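Local coordinates for protein alpha-L-rhamnosidase (Streptomyces avermitilis, PDB 3W5M) that hydrolyses terminal non-reducing alpha-L-rhamnose residues from flavonoid glycosides and gum arabic, and binds L-rhamnose through a calcium-dependent carbohydrate-binding module, at residues A[924-927]-A[928-932]; A[933-937]-A[938-942]; A[1019-1023]-A[1024-1028]. All blocks are in the same frame, centred on the assembly; numbering follows the deposited sequence.

How the contacts relate
The three contacts lie on one side of the chain's centre, where the helical catalytic domain meets the C-terminal beta-sandwich. Contact 1 ends a helix and contact 2 turns the chain that follows it; their centres are about 13 Å apart, and they touch through a probable hydrogen bond from Ile933 N to Tyr927 O (3.1 Å) and through Ala928 CB against Ala934 CB (4.0 Å). Contact 3 forms near the C-terminus. Its centre is about 15 Å from that of contact 2, with nearest atoms about 5 Å apart, and both reach the same sheet. Contacts 1 and 3 are about 19 Å apart between centres. All three lie away from the rhamnose-binding and calcium sites.

Contact 1 of 3, residues A[924-927]-A[928-932]; sequences EWMY and ANIAG
Trp925 and Ile930 pack together at the C-terminal end of helix 923-929, in the six-hairpin glycosidase domain. The tight side is apolar. Ile930 CD1 lies 3.7 Å from Trp925 CZ3 and 4.0 Å from Met926 CG, with the isoleucine crossing the tryptophan at about a right angle and running alongside the methionine. Tyr871 and Leu874 of helix 867-875 close over Trp925 and Ile930, while Met926 leans on helix 607-622. Trp925 holds CG anti to its own backbone N (chi1 -176°), which brings the indole alongside Asn929, whose CB sits over its six-membered ring, 4.1 Å from the centroid, in a CH-pi contact. The more exposed side carries Glu924, Ala928 and Asn929, with Glu924 and Ala928 still resting on Tyr653 of helix 641-654 and joined by the helical bond from Ala928 N to Glu924 O (3.0 Å). At the helix end Met926 O takes two donors: Ile930 N at 2.9 Å, from above the carbonyl plane, and Ala931 N at 3.0 Å, nearly in line. The bond to Ala931 spans five residues instead of four, so the last turn widens before Gly932 takes positive phi. One carbonyl oxygen satisfies two buried amides as the helix unwinds.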
ATOM      1  N   GLU A 924      -5.484  11.274 -16.007  1.00 23.52           N
ATOM      2  CA  GLU A 924      -5.281  10.714 -17.348  1.00 25.83           C
ATOM      3  C   GLU A 924      -5.861  11.618 -18.426  1.00 27.36           C
ATOM      4  O   GLU A 924      -5.315  11.679 -19.506  1.00 24.09           O
ATOM      5  CB  GLU A 924      -5.869   9.314 -17.489  1.00 26.87           C
ATOM      6  CG  GLU A 924      -7.378   9.227 -17.370  1.00 34.70           C
ATOM      7  CD  GLU A 924      -7.913   7.851 -17.703  1.00 38.12           C
ATOM      8  OE1 GLU A 924      -7.696   7.400 -18.856  1.00 43.53           O
ATOM      9  OE2 GLU A 924      -8.555   7.220 -16.824  1.00 37.35           O
ATOM     10  N   TRP A 925      -6.957  12.315 -18.119  1.00 26.95           N
ATOM     11  CA  TRP A 925      -7.521  13.282 -19.070  1.00 26.46           C
ATOM     12  C   TRP A 925      -6.566  14.453 -19.308  1.00 27.19           C
ATOM     13  O   TRP A 925      -6.352  14.877 -20.440  1.00 25.41           O
ATOM     14  CB  TRP A 925      -8.910  13.760 -18.638  1.00 26.76           C
ATOM     15  CG  TRP A 925      -9.531  14.690 -19.672  1.00 27.57           C
ATOM     16  CD1 TRP A 925     -10.378  14.332 -20.706  1.00 27.16           C
ATOM     17  CD2 TRP A 925      -9.325  16.114 -19.791  1.00 27.88           C
ATOM     18  NE1 TRP A 925     -10.717  15.463 -21.446  1.00 26.18           N
ATOM     19  CE2 TRP A 925     -10.082  16.557 -20.910  1.00 29.81           C
ATOM     20  CE3 TRP A 925      -8.589  17.062 -19.051  1.00 28.47           C
ATOM     21  CZ2 TRP A 925     -10.117  17.903 -21.309  1.00 30.83           C
ATOM     22  CZ3 TRP A 925      -8.624  18.402 -19.450  1.00 29.50           C
ATOM     23  CH2 TRP A 925      -9.386  18.807 -20.568  1.00 32.67           C
ATOM     24  N   MET A 926      -5.947  14.960 -18.245  1.00 25.49           N
ATOM     25  CA  MET A 926      -4.990  16.010 -18.401  1.00 25.50           C
ATOM     26  C   MET A 926      -3.786  15.567 -19.236  1.00 25.83           C
ATOM     27  O   MET A 926      -3.286  16.337 -20.059  1.00 24.98           O
ATOM     28  CB  MET A 926      -4.513  16.511 -17.027  1.00 26.81           C
ATOM     29  CG  MET A 926      -5.591  17.130 -16.164  1.00 26.83           C
ATOM     30  SD  MET A 926      -4.913  18.343 -14.997  1.00 32.50           S
ATOM     31  CE  MET A 926      -3.909  17.230 -14.005  1.00 28.26           C
ATOM     32  N   TYR A 927      -3.300  14.345 -19.012  1.00 24.89           N
ATOM     33  CA  TYR A 927      -2.053  13.930 -19.631  1.00 22.78           C
ATOM     34  C   TYR A 927      -2.310  13.687 -21.110  1.00 23.90           C
ATOM     35  O   TYR A 927      -1.496  14.079 -21.937  1.00 23.59           O
ATOM     36  CB  TYR A 927      -1.440  12.693 -18.916  1.00 23.00           C
ATOM     37  CG  TYR A 927      -1.315  12.890 -17.416  1.00 23.13           C
ATOM     38  CD1 TYR A 927      -1.036  14.156 -16.872  1.00 23.12           C
ATOM     39  CD2 TYR A 927      -1.511  11.834 -16.537  1.00 24.24           C
ATOM     40  CE1 TYR A 927      -0.943  14.345 -15.495  1.00 23.70           C
ATOM     41  CE2 TYR A 927      -1.439  12.026 -15.156  1.00 23.12           C
ATOM     42  CZ  TYR A 927      -1.132  13.278 -14.647  1.00 25.34           C
ATOM     43  OH  TYR A 927      -1.052  13.446 -13.270  1.00 25.73           O
ATOM     44  N   ALA A 928      -3.482  13.126 -21.416  1.00 24.11           N
ATOM     45  CA  ALA A 928      -3.876  12.809 -22.797  1.00 26.40           C
ATOM     46  C   ALA A 928      -4.262  14.049 -23.611  1.00 26.81           C
ATOM     47  O   ALA A 928      -3.979  14.109 -24.802  1.00 27.61           O
ATOM     48  CB  ALA A 928      -4.990  11.772 -22.818  1.00 24.93           C
ATOM     49  N   ASN A 929      -4.839  15.056 -22.952  1.00 28.13           N
ATOM     50  CA  ASN A 929      -5.464  16.199 -23.662  1.00 28.63           C
ATOM     51  C   ASN A 929      -4.811  17.555 -23.478  1.00 30.28           C
ATOM     52  O   ASN A 929      -4.797  18.375 -24.408  1.00 31.97           O
ATOM     53  CB  ASN A 929      -6.928  16.279 -23.294  1.00 28.95           C
ATOM     54  CG  ASN A 929      -7.676  15.013 -23.631  1.00 29.69           C
ATOM     55  OD1 ASN A 929      -8.059  14.254 -22.746  1.00 31.69           O
ATOM     56  ND2 ASN A 929      -7.880  14.767 -24.915  1.00 31.49           N
ATOM     57  N   ILE A 930      -4.239  17.811 -22.305  1.00 26.76           N
ATOM     58  CA  ILE A 930      -3.532  19.061 -22.116  1.00 27.60           C
ATOM     59  C   ILE A 930      -2.094  18.845 -22.531  1.00 29.93           C
ATOM     60  O   ILE A 930      -1.547  19.608 -23.330  1.00 29.75           O
ATOM     61  CB  ILE A 930      -3.648  19.617 -20.662  1.00 28.25           C
ATOM     62  CG1 ILE A 930      -5.124  19.782 -20.288  1.00 28.79           C
ATOM     63  CG2 ILE A 930      -2.831  20.912 -20.526  1.00 28.03           C
ATOM     64  CD1 ILE A 930      -5.411  20.122 -18.831  1.00 30.94           C
ATOM     65  N   ALA A 931      -1.470  17.788 -22.001  1.00 29.20           N
ATOM     66  CA  ALA A 931      -0.121  17.436 -22.437  1.00 32.13           C
ATOM     67  C   ALA A 931      -0.156  16.818 -23.857  1.00 28.73           C
ATOM     68  O   ALA A 931       0.783  16.955 -24.618  1.00 32.93           O
ATOM     69  CB  ALA A 931       0.532  16.497 -21.427  1.00 28.84           C
ATOM     70  N   GLY A 932      -1.256  16.168 -24.210  1.00 32.28           N
ATOM     71  CA  GLY A 932      -1.385  15.604 -25.552  1.00 30.41           C
ATOM     72  C   GLY A 932      -0.504  14.383 -25.772  1.00 33.26           C
ATOM     73  O   GLY A 932       0.160  14.268 -26.808  1.00 33.63           O
TER

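Contact 2 of 3, residues A[933-937]-A[938-942]; sequences IAPGR and AGYRQ
Tyr940 meets Pro935 because its CG stands anti to its own carbonyl carbon (chi1 -65°) on a backbone of positive phi, which turns the ring back across the preceding strand. The chain here makes a beta-hairpin connection in the C-terminal domain: strand 934-935 runs antiparallel to strand 942-945, and residues 937-940 between them form a type II beta turn. The turn is closed by Tyr940 N bonding Arg937 O at 3.0 Å, and Gly939 fills its third position, where phi is positive. Pro935 lays its ring over one face of the phenol. Its CB sits 3.7 Å from the ring centroid and only 3° off the normal, a well-centred CH-pi contact, and its CD reaches CZ of Tyr940 at 3.5 Å. Ile933 adds CG2, 3.8 Å from Tyr940 CE2, its side chain crossing the tyrosine at about a right angle. Tyr653 of helix 641-654 and Phe960 of strand 955-962 touch the tyrosine, and the Tyr653 hydroxyl bonds Ile933 O, so the turn is seated against the helical domain. At the open end of the turn Gln942 O accepts from two consecutive amides, Gly936 N at 2.8 Å and Arg937 N at 3.2 Å, in the manner of a classic beta bulge. Both donors come from the same face of the carbonyl plane; the bond from Gly936 is the more bent, at 131°, and that from Arg937 is nearly straight. The side chains of Arg937 and Gln942 cross at about a right angle, Arg937 CG lying 4.0 Å from Gln942 CB. The glutamine is extended beyond CG, and its OE1 comes to rest 3.3 Å from Gly936 CA, where a side chain on that residue would have to stand.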
ATOM      1  N   ILE A 933      -0.501  13.472 -24.795  1.00 29.53           N
ATOM      2  CA  ILE A 933       0.316  12.250 -24.859  1.00 26.13           C
ATOM      3  C   ILE A 933      -0.586  11.081 -24.536  1.00 26.26           C
ATOM      4  O   ILE A 933      -1.044  10.947 -23.403  1.00 26.01           O
ATOM      5  CB  ILE A 933       1.503  12.279 -23.860  1.00 23.41           C
ATOM      6  CG1 ILE A 933       2.479  13.401 -24.227  1.00 22.82           C
ATOM      7  CG2 ILE A 933       2.209  10.912 -23.825  1.00 22.75           C
ATOM      8  CD1 ILE A 933       3.674  13.543 -23.291  1.00 22.95           C
ATOM      9  N   ALA A 934      -0.880  10.244 -25.530  1.00 26.53           N
ATOM     10  CA  ALA A 934      -1.794   9.111 -25.334  1.00 25.61           C
ATOM     11  C   ALA A 934      -1.362   7.980 -26.258  1.00 25.58           C
ATOM     12  O   ALA A 934      -0.749   8.244 -27.262  1.00 24.19           O
ATOM     13  CB  ALA A 934      -3.234   9.515 -25.632  1.00 27.33           C
ATOM     14  N   PRO A 935      -1.637   6.722 -25.896  1.00 25.98           N
ATOM     15  CA  PRO A 935      -1.127   5.662 -26.788  1.00 26.23           C
ATOM     16  C   PRO A 935      -2.065   5.387 -27.972  1.00 29.11           C
ATOM     17  O   PRO A 935      -3.208   5.009 -27.763  1.00 29.52           O
ATOM     18  CB  PRO A 935      -1.040   4.448 -25.869  1.00 25.63           C
ATOM     19  CG  PRO A 935      -2.045   4.694 -24.789  1.00 25.17           C
ATOM     20  CD  PRO A 935      -2.199   6.183 -24.636  1.00 26.06           C
ATOM     21  N   GLY A 936      -1.574   5.584 -29.197  1.00 29.34           N
ATOM     22  CA  GLY A 936      -2.305   5.178 -30.413  1.00 30.71           C
ATOM     23  C   GLY A 936      -2.266   3.675 -30.645  1.00 30.65           C
ATOM     24  O   GLY A 936      -3.232   3.075 -31.133  1.00 30.64           O
ATOM     25  N   ARG A 937      -1.137   3.064 -30.310  1.00 29.34           N
ATOM     26  CA  ARG A 937      -1.051   1.615 -30.228  1.00 29.98           C
ATOM     27  C   ARG A 937      -0.518   1.270 -28.838  1.00 28.91           C
ATOM     28  O   ARG A 937       0.160   2.089 -28.217  1.00 27.91           O
ATOM     29  CB  ARG A 937      -0.109   1.046 -31.295  1.00 35.31           C
ATOM     30  CG  ARG A 937      -0.662   1.071 -32.721  1.00 40.49           C
ATOM     31  CD  ARG A 937       0.369   0.512 -33.709  1.00 49.09           C
ATOM     32  NE  ARG A 937       0.862  -0.812 -33.291  1.00 55.11           N
ATOM     33  CZ  ARG A 937       2.044  -1.337 -33.616  1.00 55.04           C
ATOM     34  NH1 ARG A 937       2.909  -0.676 -34.384  1.00 55.96           N
ATOM     35  NH2 ARG A 937       2.363  -2.537 -33.162  1.00 52.93           N
ATOM     36  N   ALA A 938      -0.825   0.066 -28.362  1.00 27.09           N
ATOM     37  CA  ALA A 938      -0.475  -0.346 -27.015  1.00 26.95           C
ATOM     38  C   ALA A 938       1.005  -0.146 -26.739  1.00 26.18           C
ATOM     39  O   ALA A 938       1.877  -0.425 -27.590  1.00 26.47           O
ATOM     40  CB  ALA A 938      -0.880  -1.781 -26.751  1.00 26.71           C
ATOM     41  N   GLY A 939       1.279   0.383 -25.557  1.00 25.06           N
ATOM     42  CA  GLY A 939       2.652   0.630 -25.131  1.00 24.65           C
ATOM     43  C   GLY A 939       3.312   1.810 -25.810  1.00 25.59           C
ATOM     44  O   GLY A 939       4.530   1.958 -25.729  1.00 24.74           O
ATOM     45  N   TYR A 940       2.524   2.666 -26.474  1.00 24.39           N
ATOM     46  CA  TYR A 940       3.042   3.865 -27.149  1.00 25.67           C
ATOM     47  C   TYR A 940       3.960   3.552 -28.344  1.00 25.93           C
ATOM     48  O   TYR A 940       4.801   4.385 -28.719  1.00 27.75           O
ATOM     49  CB  TYR A 940       3.744   4.827 -26.177  1.00 25.05           C
ATOM     50  CG  TYR A 940       2.823   5.410 -25.152  1.00 25.29           C
ATOM     51  CD1 TYR A 940       2.469   4.692 -24.006  1.00 25.88           C
ATOM     52  CD2 TYR A 940       2.283   6.690 -25.337  1.00 26.90           C
ATOM     53  CE1 TYR A 940       1.586   5.223 -23.066  1.00 28.48           C
ATOM     54  CE2 TYR A 940       1.412   7.235 -24.408  1.00 29.01           C
ATOM     55  CZ  TYR A 940       1.063   6.507 -23.281  1.00 30.21           C
ATOM     56  OH  TYR A 940       0.185   7.071 -22.366  1.00 32.14           O
ATOM     57  N   ARG A 941       3.800   2.367 -28.930  0.50 27.92           N
ATOM     58  CA  ARG A 941       4.446   2.053 -30.208  0.50 30.26           C
ATOM     59  C   ARG A 941       4.082   3.117 -31.245  0.50 29.11           C
ATOM     60  O   ARG A 941       4.881   3.447 -32.128  0.50 29.73           O
ATOM     61  CB  ARG A 941       4.030   0.666 -30.709  0.50 30.98           C
ATOM     62  CG  ARG A 941       4.966   0.119 -31.775  0.50 33.15           C
ATOM     63  CD  ARG A 941       6.414   0.298 -31.335  0.50 33.66           C
ATOM     64  NE  ARG A 941       7.369  -0.099 -32.365  0.50 34.86           N
ATOM     65  CZ  ARG A 941       7.729  -1.356 -32.609  0.50 35.72           C
ATOM     66  NH1 ARG A 941       7.218  -2.360 -31.906  0.50 33.86           N
ATOM     67  NH2 ARG A 941       8.602  -1.610 -33.567  0.50 37.67           N
ATOM     68  N   GLN A 942       2.857   3.620 -31.140  1.00 29.00           N
ATOM     69  CA  GLN A 942       2.432   4.832 -31.816  1.00 28.39           C
ATOM     70  C   GLN A 942       1.911   5.720 -30.698  1.00 28.15           C
ATOM     71  O   GLN A 942       1.165   5.246 -29.833  1.00 27.68           O
ATOM     72  CB  GLN A 942       1.282   4.579 -32.808  1.00 28.96           C
ATOM     73  CG  GLN A 942       0.949   5.822 -33.615  1.00 31.45           C
ATOM     74  CD  GLN A 942      -0.445   5.808 -34.235  1.00 35.76           C
ATOM     75  OE1 GLN A 942      -1.441   5.444 -33.589  1.00 36.29           O
ATOM     76  NE2 GLN A 942      -0.523   6.229 -35.489  1.00 35.24           N
TER

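Contact 3 of 3, residues A[1019-1023]-A[1024-1028]; sequences FEVGS and GSHRF
Residues 1019-1023 and 1024-1028 run in nearly opposite directions, 153° apart, yet do not pair as neighbouring strands. Strand 1016-1021 belongs to one sheet and strand 1024-1030 to the other, and the chain between them makes a beta-arch that joins the two sheets of the C-terminal beta-sandwich. The CA atoms of Val1021 and His1026 are 8.5 Å apart, a gap bridged by side chains rather than backbone bonds. The chain bends through Gly1022, Ser1023 and Gly1024, and Gly1024 has backbone angles that would jam a side chain against the carbonyl O of Ser1023.

His1026 turns inward with CG anti to its carbonyl carbon (chi1 -45°), which sets its ring over Val1021. The CG2 methyl of Val1021 stands 3.5 Å from the imidazole centroid, over the middle of the face, while Gly1024 O lies above the opposite face toward the rim. At the ring edge NE2 donates to Gly1022 O (2.9 Å, 147° at the hydrogen), out of the ring plane, and CE1 comes 3.2 Å from Ser1023 O. Deeper in, Phe1019 and Phe1028 slide past each other obliquely, Phe1028 CE2 lying 3.5 Å from Phe1019 CD2 over the Phe1019 ring; both also touch Ile994. A leucine in place of His1026 would probably leave both Gly1022 O and His1006 ND1 without their mate on this side chain.

ND1 of His1026 is hydrogen-bonded to ND1 of His1006. With NE2 carrying the proton given to Gly1022 O, a neutral His1026 would be expected to accept at ND1, making His1006 the probable donor.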
ATOM      1  N   PHE A1019      -0.843  15.113 -38.863  1.00 40.11           N
ATOM      2  CA  PHE A1019       0.428  14.699 -39.432  1.00 38.71           C
ATOM      3  C   PHE A1019       0.790  13.284 -38.992  1.00 39.47           C
ATOM      4  O   PHE A1019       0.391  12.835 -37.908  1.00 37.18           O
ATOM      5  CB  PHE A1019       1.527  15.669 -39.013  1.00 40.90           C
ATOM      6  CG  PHE A1019       1.341  17.056 -39.538  1.00 43.84           C
ATOM      7  CD1 PHE A1019       1.737  17.383 -40.831  1.00 44.63           C
ATOM      8  CD2 PHE A1019       0.773  18.047 -38.743  1.00 47.06           C
ATOM      9  CE1 PHE A1019       1.568  18.670 -41.323  1.00 45.58           C
ATOM     10  CE2 PHE A1019       0.607  19.344 -39.228  1.00 48.44           C
ATOM     11  CZ  PHE A1019       1.009  19.658 -40.519  1.00 47.31           C
ATOM     12  N   GLU A1020       1.520  12.568 -39.842  1.00 36.51           N
ATOM     13  CA  GLU A1020       2.141  11.308 -39.432  1.00 38.64           C
ATOM     14  C   GLU A1020       3.615  11.555 -39.440  1.00 34.81           C
ATOM     15  O   GLU A1020       4.132  12.116 -40.392  1.00 34.97           O
ATOM     16  CB  GLU A1020       1.798  10.178 -40.397  1.00 43.55           C
ATOM     17  CG  GLU A1020       0.315   9.855 -40.397  1.00 51.62           C
ATOM     18  CD  GLU A1020      -0.025   8.559 -41.111  1.00 56.74           C
ATOM     19  OE1 GLU A1020       0.569   8.290 -42.184  1.00 57.38           O
ATOM     20  OE2 GLU A1020      -0.896   7.819 -40.592  1.00 57.90           O
ATOM     21  N   VAL A1021       4.295  11.158 -38.377  1.00 30.97           N
ATOM     22  CA  VAL A1021       5.712  11.459 -38.235  1.00 32.02           C
ATOM     23  C   VAL A1021       6.435  10.262 -37.581  1.00 28.63           C
ATOM     24  O   VAL A1021       5.834   9.507 -36.824  1.00 27.51           O
ATOM     25  CB  VAL A1021       5.899  12.810 -37.485  1.00 33.58           C
ATOM     26  CG1 VAL A1021       5.644  12.678 -35.997  1.00 33.08           C
ATOM     27  CG2 VAL A1021       7.271  13.436 -37.744  1.00 33.33           C
ATOM     28  N   GLY A1022       7.706  10.073 -37.911  1.00 28.75           N
ATOM     29  CA  GLY A1022       8.503   9.025 -37.283  1.00 28.05           C
ATOM     30  C   GLY A1022       9.132   9.581 -36.028  1.00 27.24           C
ATOM     31  O   GLY A1022       8.672  10.597 -35.497  1.00 26.92           O
ATOM     32  N   SER A1023      10.202   8.938 -35.569  1.00 25.98           N
ATOM     33  CA  SER A1023      10.875   9.368 -34.356  1.00 26.17           C
ATOM     34  C   SER A1023      11.613  10.691 -34.552  1.00 27.13           C
ATOM     35  O   SER A1023      11.817  11.127 -35.691  1.00 26.86           O
ATOM     36  CB  SER A1023      11.852   8.279 -33.898  1.00 25.64           C
ATOM     37  OG  SER A1023      13.037   8.286 -34.681  1.00 27.27           O
ATOM     38  N   GLY A1024      12.020  11.326 -33.455  1.00 26.12           N
ATOM     39  CA  GLY A1024      12.859  12.533 -33.519  1.00 26.76           C
ATOM     40  C   GLY A1024      12.317  13.764 -32.803  1.00 25.96           C
ATOM     41  O   GLY A1024      11.332  13.668 -32.063  1.00 25.95           O
ATOM     42  N   SER A1025      12.981  14.910 -33.020  1.00 29.45           N
ATOM     43  CA  SER A1025      12.572  16.207 -32.470  1.00 30.51           C
ATOM     44  C   SER A1025      11.833  16.995 -33.532  1.00 29.90           C
ATOM     45  O   SER A1025      12.428  17.416 -34.509  1.00 29.76           O
ATOM     46  CB  SER A1025      13.780  17.036 -32.040  1.00 33.52           C
ATOM     47  OG  SER A1025      14.577  16.355 -31.088  1.00 37.91           O
ATOM     48  N   HIS A1026      10.546  17.213 -33.320  1.00 30.43           N
ATOM     49  CA  HIS A1026       9.715  17.861 -34.323  1.00 31.68           C
ATOM     50  C   HIS A1026       9.200  19.193 -33.847  1.00 33.96           C
ATOM     51  O   HIS A1026       9.133  19.437 -32.640  1.00 32.50           O
ATOM     52  CB  HIS A1026       8.564  16.956 -34.701  1.00 30.12           C
ATOM     53  CG  HIS A1026       8.982  15.537 -34.924  1.00 32.53           C
ATOM     54  ND1 HIS A1026      10.054  15.201 -35.719  1.00 32.43           N
ATOM     55  CD2 HIS A1026       8.487  14.370 -34.437  1.00 33.16           C
ATOM     56  CE1 HIS A1026      10.206  13.888 -35.717  1.00 33.01           C
ATOM     57  NE2 HIS A1026       9.265  13.359 -34.951  1.00 32.50           N
ATOM     58  N   ARG A1027       8.846  20.041 -34.816  1.00 34.69           N
ATOM     59  CA  ARG A1027       8.321  21.378 -34.565  1.00 37.22           C
ATOM     60  C   ARG A1027       7.176  21.655 -35.514  1.00 36.36           C
ATOM     61  O   ARG A1027       7.236  21.287 -36.689  1.00 35.44           O
ATOM     62  CB  ARG A1027       9.400  22.422 -34.793  1.00 40.57           C
ATOM     63  CG  ARG A1027       9.000  23.817 -34.369  1.00 47.07           C
ATOM     64  CD  ARG A1027      10.139  24.787 -34.609  1.00 51.28           C
ATOM     65  NE  ARG A1027       9.844  26.051 -33.947  1.00 62.00           N
ATOM     66  CZ  ARG A1027      10.226  26.366 -32.711  1.00 62.42           C
ATOM     67  NH1 ARG A1027      10.947  25.514 -31.990  1.00 62.45           N
ATOM     68  NH2 ARG A1027       9.891  27.545 -32.202  1.00 64.14           N
ATOM     69  N   PHE A1028       6.126  22.267 -34.982  1.00 36.29           N
ATOM     70  CA  PHE A1028       4.951  22.645 -35.760  1.00 39.62           C
ATOM     71  C   PHE A1028       4.573  24.065 -35.366  1.00 42.07           C
ATOM     72  O   PHE A1028       4.522  24.388 -34.180  1.00 41.94           O
ATOM     73  CB  PHE A1028       3.791  21.687 -35.505  1.00 37.12           C
ATOM     74  CG  PHE A1028       4.101  20.244 -35.830  1.00 39.18           C
ATOM     75  CD1 PHE A1028       4.841  19.453 -34.946  1.00 39.16           C
ATOM     76  CD2 PHE A1028       3.629  19.660 -37.010  1.00 40.58           C
ATOM     77  CE1 PHE A1028       5.124  18.120 -35.245  1.00 40.94           C
ATOM     78  CE2 PHE A1028       3.908  18.325 -37.315  1.00 42.73           C
ATOM     79  CZ  PHE A1028       4.653  17.552 -36.427  1.00 39.29           C
TER